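Local coordinates for protein peroxiredoxin (Akkermansia muciniphila, PDB 6KHX) that probably reduces peroxides as a thiol-dependent peroxidase of the typical 2-Cys peroxiredoxin class, at residues N131-I143 / Q152-A166. Numbering follows the deposited sequence.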
loop_
_atom_site.group_PDB
_atom_site.type_symbol
_atom_site.label_atom_id
_atom_site.label_comp_id
_atom_site.label_asym_id
_atom_site.label_seq_id
_atom_site.Cartn_x
_atom_site.Cartn_y
_atom_site.Cartn_z
ATOM N N ASN B 131 -28.246 -8.579 4.079
ATOM C CA ASN B 131 -29.009 -9.794 4.319
ATOM C C ASN B 131 -29.762 -9.630 5.628
ATOM O O ASN B 131 -29.171 -9.268 6.651
ATOM C CB ASN B 131 -28.103 -11.024 4.366
ATOM C CG ASN B 131 -27.373 -11.259 3.057
ATOM O OD1 ASN B 131 -27.985 -11.285 1.986
ATOM N ND2 ASN B 131 -26.059 -11.441 3.138
ATOM N N GLY B 132 -31.058 -9.867 5.588
ATOM C CA GLY B 132 -31.872 -9.677 6.762
ATOM C C GLY B 132 -32.281 -8.229 6.941
ATOM O O GLY B 132 -32.159 -7.385 6.050
ATOM N N GLU B 133 -32.806 -7.951 8.124
ATOM C CA GLU B 133 -33.304 -6.633 8.475
ATOM C C GLU B 133 -32.349 -5.982 9.466
ATOM O O GLU B 133 -31.943 -6.611 10.450
ATOM C CB GLU B 133 -34.700 -6.734 9.079
ATOM C CG GLU B 133 -35.786 -7.045 8.080
ATOM C CD GLU B 133 -37.142 -7.142 8.741
ATOM O OE1 GLU B 133 -37.329 -8.041 9.590
ATOM O OE2 GLU B 133 -38.018 -6.318 8.422
ATOM N N LEU B 134 -31.990 -4.726 9.206
ATOM C CA LEU B 134 -31.176 -3.953 10.142
ATOM C C LEU B 134 -32.111 -3.374 11.199
ATOM O O LEU B 134 -32.470 -2.193 11.188
ATOM C CB LEU B 134 -30.389 -2.867 9.415
ATOM C CG LEU B 134 -29.406 -3.338 8.337
ATOM C CD1 LEU B 134 -28.832 -2.150 7.590
ATOM C CD2 LEU B 134 -28.286 -4.184 8.931
ATOM N N ILE B 135 -32.527 -4.248 12.121
ATOM C CA ILE B 135 -33.337 -3.880 13.276
ATOM C C ILE B 135 -32.656 -4.436 14.518
ATOM O O ILE B 135 -31.796 -5.316 14.443
ATOM C CB ILE B 135 -34.790 -4.398 13.183
ATOM C CG1 ILE B 135 -34.811 -5.919 13.052
ATOM C CG2 ILE B 135 -35.522 -3.764 12.008
ATOM C CD1 ILE B 135 -36.204 -6.478 12.837
ATOM N N ALA B 136 -33.044 -3.898 15.673
ATOM C CA ALA B 136 -32.394 -4.254 16.929
ATOM C C ALA B 136 -32.974 -5.536 17.516
ATOM O O ALA B 136 -34.191 -5.745 17.519
ATOM C CB ALA B 136 -32.530 -3.117 17.941
ATOM N N TYR B 137 -32.087 -6.394 18.020
ATOM C CA TYR B 137 -32.492 -7.528 18.833
ATOM C C TYR B 137 -32.918 -7.048 20.222
ATOM O O TYR B 137 -32.758 -5.878 20.585
ATOM C CB TYR B 137 -31.351 -8.537 18.959
ATOM C CG TYR B 137 -31.237 -9.530 17.822
ATOM C CD1 TYR B 137 -32.230 -10.484 17.601
ATOM C CD2 TYR B 137 -30.124 -9.540 16.985
ATOM C CE1 TYR B 137 -32.124 -11.406 16.568
ATOM C CE2 TYR B 137 -30.010 -10.459 15.950
ATOM C CZ TYR B 137 -31.015 -11.387 15.747
ATOM O OH TYR B 137 -30.910 -12.303 14.728
ATOM N N ARG B 138 -33.468 -7.973 21.015
ATOM C CA ARG B 138 -33.959 -7.640 22.355
ATOM C C ARG B 138 -32.763 -7.510 23.290
ATOM O O ARG B 138 -32.367 -8.442 23.998
ATOM C CB ARG B 138 -34.969 -8.674 22.841
ATOM C CG ARG B 138 -36.186 -8.712 21.951
ATOM C CD ARG B 138 -37.333 -9.523 22.501
ATOM N NE ARG B 138 -38.269 -9.773 21.416
ATOM C CZ ARG B 138 -39.134 -8.881 20.945
ATOM N NH1 ARG B 138 -39.216 -7.671 21.486
ATOM N NH2 ARG B 138 -39.923 -9.208 19.930
ATOM N N GLY B 139 -32.175 -6.320 23.285
ATOM C CA GLY B 139 -30.926 -6.069 24.001
ATOM C C GLY B 139 -31.180 -5.259 25.267
ATOM O O GLY B 139 -31.983 -4.334 25.256
ATOM N N LEU B 140 -30.463 -5.581 26.336
ATOM C CA LEU B 140 -30.666 -4.852 27.583
ATOM C C LEU B 140 -29.323 -4.569 28.238
ATOM O O LEU B 140 -28.443 -5.436 28.269
ATOM C CB LEU B 140 -31.581 -5.618 28.553
ATOM C CG LEU B 140 -31.895 -4.910 29.875
ATOM C CD1 LEU B 140 -33.354 -5.109 30.280
ATOM C CD2 LEU B 140 -30.959 -5.382 30.985
ATOM N N PHE B 141 -29.164 -3.343 28.737
ATOM C CA PHE B 141 -27.920 -2.893 29.346
ATOM C C PHE B 141 -28.205 -2.206 30.670
ATOM O O PHE B 141 -29.135 -1.392 30.774
ATOM C CB PHE B 141 -27.140 -1.926 28.435
ATOM C CG PHE B 141 -26.831 -2.488 27.080
ATOM C CD1 PHE B 141 -27.791 -2.487 26.076
ATOM C CD2 PHE B 141 -25.594 -3.044 26.819
ATOM C CE1 PHE B 141 -27.516 -3.015 24.839
ATOM C CE2 PHE B 141 -25.310 -3.578 25.581
ATOM C CZ PHE B 141 -26.270 -3.562 24.589
ATOM N N LEU B 142 -27.396 -2.543 31.674
ATOM C CA LEU B 142 -27.367 -1.838 32.949
ATOM C C LEU B 142 -26.171 -0.889 32.949
ATOM O O LEU B 142 -25.027 -1.324 32.785
ATOM C CB LEU B 142 -27.274 -2.824 34.111
ATOM C CG LEU B 142 -27.162 -2.145 35.478
ATOM C CD1 LEU B 142 -28.337 -1.189 35.682
ATOM C CD2 LEU B 142 -27.073 -3.168 36.600
ATOM N N ILE B 143 -26.440 0.405 33.116
ATOM C CA ILE B 143 -25.431 1.456 33.081
ATOM C C ILE B 143 -25.405 2.124 34.450
ATOM O O ILE B 143 -26.450 2.568 34.937
ATOM C CB ILE B 143 -25.745 2.482 31.977
ATOM C CG1 ILE B 143 -25.930 1.779 30.628
ATOM C CG2 ILE B 143 -24.663 3.528 31.891
ATOM C CD1 ILE B 143 -26.600 2.641 29.585
ATOM N N GLN B 152 -25.131 -6.820 30.515
ATOM C CA GLN B 152 -25.801 -6.774 29.226
ATOM C C GLN B 152 -26.367 -8.148 28.899
ATOM O O GLN B 152 -25.829 -9.182 29.312
ATOM C CB GLN B 152 -24.875 -6.307 28.096
ATOM C CG GLN B 152 -23.710 -7.227 27.813
ATOM C CD GLN B 152 -22.951 -6.811 26.568
ATOM O OE1 GLN B 152 -21.928 -6.122 26.647
ATOM N NE2 GLN B 152 -23.471 -7.198 25.403
ATOM N N LEU B 153 -27.445 -8.136 28.115
ATOM C CA LEU B 153 -28.243 -9.314 27.806
ATOM C C LEU B 153 -28.890 -9.094 26.449
ATOM O O LEU B 153 -29.432 -8.012 26.193
ATOM C CB LEU B 153 -29.308 -9.523 28.892
ATOM C CG LEU B 153 -30.522 -10.440 28.752
ATOM C CD1 LEU B 153 -31.014 -10.802 30.141
ATOM C CD2 LEU B 153 -31.653 -9.798 27.962
ATOM N N ILE B 154 -28.849 -10.111 25.591
ATOM C CA ILE B 154 -29.489 -10.045 24.281
ATOM C C ILE B 154 -30.286 -11.319 24.052
ATOM O O ILE B 154 -29.755 -12.426 24.190
ATOM C CB ILE B 154 -28.476 -9.853 23.137
ATOM C CG1 ILE B 154 -27.492 -8.727 23.450
ATOM C CG2 ILE B 154 -29.216 -9.572 21.836
ATOM C CD1 ILE B 154 -26.431 -8.565 22.399
ATOM N N ASN B 155 -31.550 -11.157 23.678
ATOM C CA ASN B 155 -32.432 -12.270 23.363
ATOM C C ASN B 155 -32.814 -12.247 21.890
ATOM O O ASN B 155 -32.934 -11.180 21.275
ATOM C CB ASN B 155 -33.706 -12.234 24.216
ATOM C CG ASN B 155 -33.484 -12.760 25.616
ATOM O OD1 ASN B 155 -32.362 -13.107 25.994
ATOM N ND2 ASN B 155 -34.556 -12.831 26.395
ATOM N N ASP B 156 -33.001 -13.442 21.334
ATOM C CA ASP B 156 -33.582 -13.568 20.008
ATOM C C ASP B 156 -34.988 -12.967 19.985
ATOM O O ASP B 156 -35.640 -12.792 21.019
ATOM C CB ASP B 156 -33.609 -15.036 19.586
ATOM C CG ASP B 156 -33.849 -15.213 18.108
ATOM O OD1 ASP B 156 -33.997 -14.196 17.401
ATOM O OD2 ASP B 156 -33.872 -16.374 17.651
ATOM N N PHE B 157 -35.455 -12.659 18.774
ATOM C CA PHE B 157 -36.726 -11.960 18.578
ATOM C C PHE B 157 -37.910 -12.538 19.353
ATOM O O PHE B 157 -38.633 -11.755 19.989
ATOM C CB PHE B 157 -37.015 -11.917 17.072
ATOM C CG PHE B 157 -36.069 -11.036 16.289
ATOM C CD1 PHE B 157 -35.761 -9.755 16.728
ATOM C CD2 PHE B 157 -35.463 -11.502 15.130
ATOM C CE1 PHE B 157 -34.892 -8.950 16.011
ATOM C CE2 PHE B 157 -34.589 -10.703 14.411
ATOM C CZ PHE B 157 -34.306 -9.425 14.851
ATOM N N PRO B 158 -38.176 -13.849 19.362
ATOM C CA PRO B 158 -39.402 -14.332 20.022
ATOM C C PRO B 158 -39.316 -14.512 21.533
ATOM O O PRO B 158 -40.314 -14.915 22.138
ATOM C CB PRO B 158 -39.658 -15.685 19.333
ATOM C CG PRO B 158 -38.361 -16.093 18.716
ATOM C CD PRO B 158 -37.389 -14.958 18.790
ATOM N N LEU B 159 -38.199 -14.196 22.180
ATOM C CA LEU B 159 -38.006 -14.484 23.601
ATOM C C LEU B 159 -38.045 -13.179 24.383
ATOM O O LEU B 159 -37.032 -12.483 24.494
ATOM C CB LEU B 159 -36.686 -15.217 23.820
ATOM C CG LEU B 159 -36.469 -16.425 22.910
ATOM C CD1 LEU B 159 -35.154 -17.133 23.221
ATOM C CD2 LEU B 159 -37.640 -17.384 23.081
ATOM N N GLY B 160 -39.209 -12.867 24.948
ATOM C CA GLY B 160 -39.338 -11.672 25.763
ATOM C C GLY B 160 -38.470 -11.729 27.006
ATOM O O GLY B 160 -38.100 -12.793 27.506
ATOM N N ARG B 161 -38.146 -10.552 27.519
ATOM C CA ARG B 161 -37.217 -10.456 28.632
ATOM C C ARG B 161 -37.983 -10.541 29.950
ATOM O O ARG B 161 -39.195 -10.770 29.978
ATOM C CB ARG B 161 -36.386 -9.182 28.503
ATOM C CG ARG B 161 -35.329 -9.274 27.416
ATOM C CD ARG B 161 -34.874 -7.920 26.929
ATOM N NE ARG B 161 -35.869 -7.316 26.049
ATOM C CZ ARG B 161 -35.641 -6.246 25.297
ATOM N NH1 ARG B 161 -34.440 -5.675 25.312
ATOM N NH2 ARG B 161 -36.604 -5.758 24.519
ATOM N N SER B 162 -37.275 -10.349 31.060
ATOM C CA SER B 162 -37.837 -10.510 32.395
ATOM C C SER B 162 -37.474 -9.294 33.231
ATOM O O SER B 162 -36.290 -9.001 33.421
ATOM C CB SER B 162 -37.307 -11.789 33.050
ATOM O OG SER B 162 -37.305 -11.681 34.462
ATOM N N ILE B 163 -38.491 -8.611 33.753
ATOM C CA ILE B 163 -38.255 -7.472 34.633
ATOM C C ILE B 163 -37.603 -7.909 35.934
ATOM O O ILE B 163 -36.775 -7.178 36.498
ATOM C CB ILE B 163 -39.581 -6.730 34.880
ATOM C CG1 ILE B 163 -40.056 -6.094 33.573
ATOM C CG2 ILE B 163 -39.465 -5.735 36.039
ATOM C CD1 ILE B 163 -40.948 -4.904 33.771
ATOM N N ASP B 164 -37.948 -9.100 36.430
ATOM C CA ASP B 164 -37.379 -9.557 37.690
ATOM C C ASP B 164 -35.864 -9.659 37.606
ATOM O O ASP B 164 -35.163 -9.245 38.534
ATOM C CB ASP B 164 -37.991 -10.897 38.094
ATOM C CG ASP B 164 -39.469 -10.790 38.399
ATOM O OD1 ASP B 164 -39.918 -9.697 38.803
ATOM O OD2 ASP B 164 -40.180 -11.804 38.246
ATOM N N GLU B 165 -35.338 -10.198 36.499
ATOM C CA GLU B 165 -33.889 -10.321 36.353
ATOM C C GLU B 165 -33.221 -8.951 36.257
ATOM O O GLU B 165 -32.128 -8.748 36.800
ATOM C CB GLU B 165 -33.551 -11.176 35.131
ATOM C CG GLU B 165 -32.051 -11.458 34.923
ATOM C CD GLU B 165 -31.381 -12.152 36.109
ATOM O OE1 GLU B 165 -32.065 -12.897 36.849
ATOM O OE2 GLU B 165 -30.158 -11.960 36.290
ATOM N N ALA B 166 -33.865 -7.995 35.582
ATOM C CA ALA B 166 -33.305 -6.651 35.512
ATOM C C ALA B 166 -33.224 -6.022 36.900
ATOM O O ALA B 166 -32.182 -5.482 37.296
ATOM C CB ALA B 166 -34.142 -5.787 34.570
#
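Arg-138 and Leu-140 pair through their backbones with Asn-155 and Leu-153, joining strands 138-143 and 149-155 as an antiparallel β-hairpin at the edge, within this chain, of the thioredoxin-fold sheet. Leu-140 N lies 2.6 Å from Leu-153 O, and Asn-155 N 2.9 Å from Arg-138 O. Beyond the pairing, the Arg-138 side chain runs extended from CG to NE (chi2 -169°, chi3 -165°), which brings NE and NH2 to Phe-157 O; both donate to this oxygen, which lies near the guanidinium plane, 2.9 Å from NH2. Arg-161 spreads one guanidinium face over the stem of this arginine, its CZ 3.5 Å from Arg-138 CB. Next to this grip, Tyr-137 and Phe-157 form an offset stack, centroids 4.2 Å apart and planes at 24°, with Tyr-137 CE1 over one face of the phenylalanine. Ile-135 CG1 adds apolar contact at Phe-157 CZ, 4.0 Å away. Glu-52 of helix 48-58 forms a salt bridge with each arginine, OE2 with Arg-138 NH1 and OE1 with Arg-161 NE, and Arg-138 also touches Cys-49, probably the peroxidatic cysteine, as in its relatives. A leucine in place of Arg-138 has neither donor, and would probably leave Phe-157 O without its side-chain grip and Glu-52 with one charged mate fewer. Residues 152-155 pair antiparallel with a strand of the second subunit, whose Arg-150 forms a salt bridge with Asp-156 OD2 and whose His-151 hydrogen-bonds Asn-155 OD1. Asn-155 ND2 donates to Leu-159 O at 3.1 Å from above the carbonyl plane.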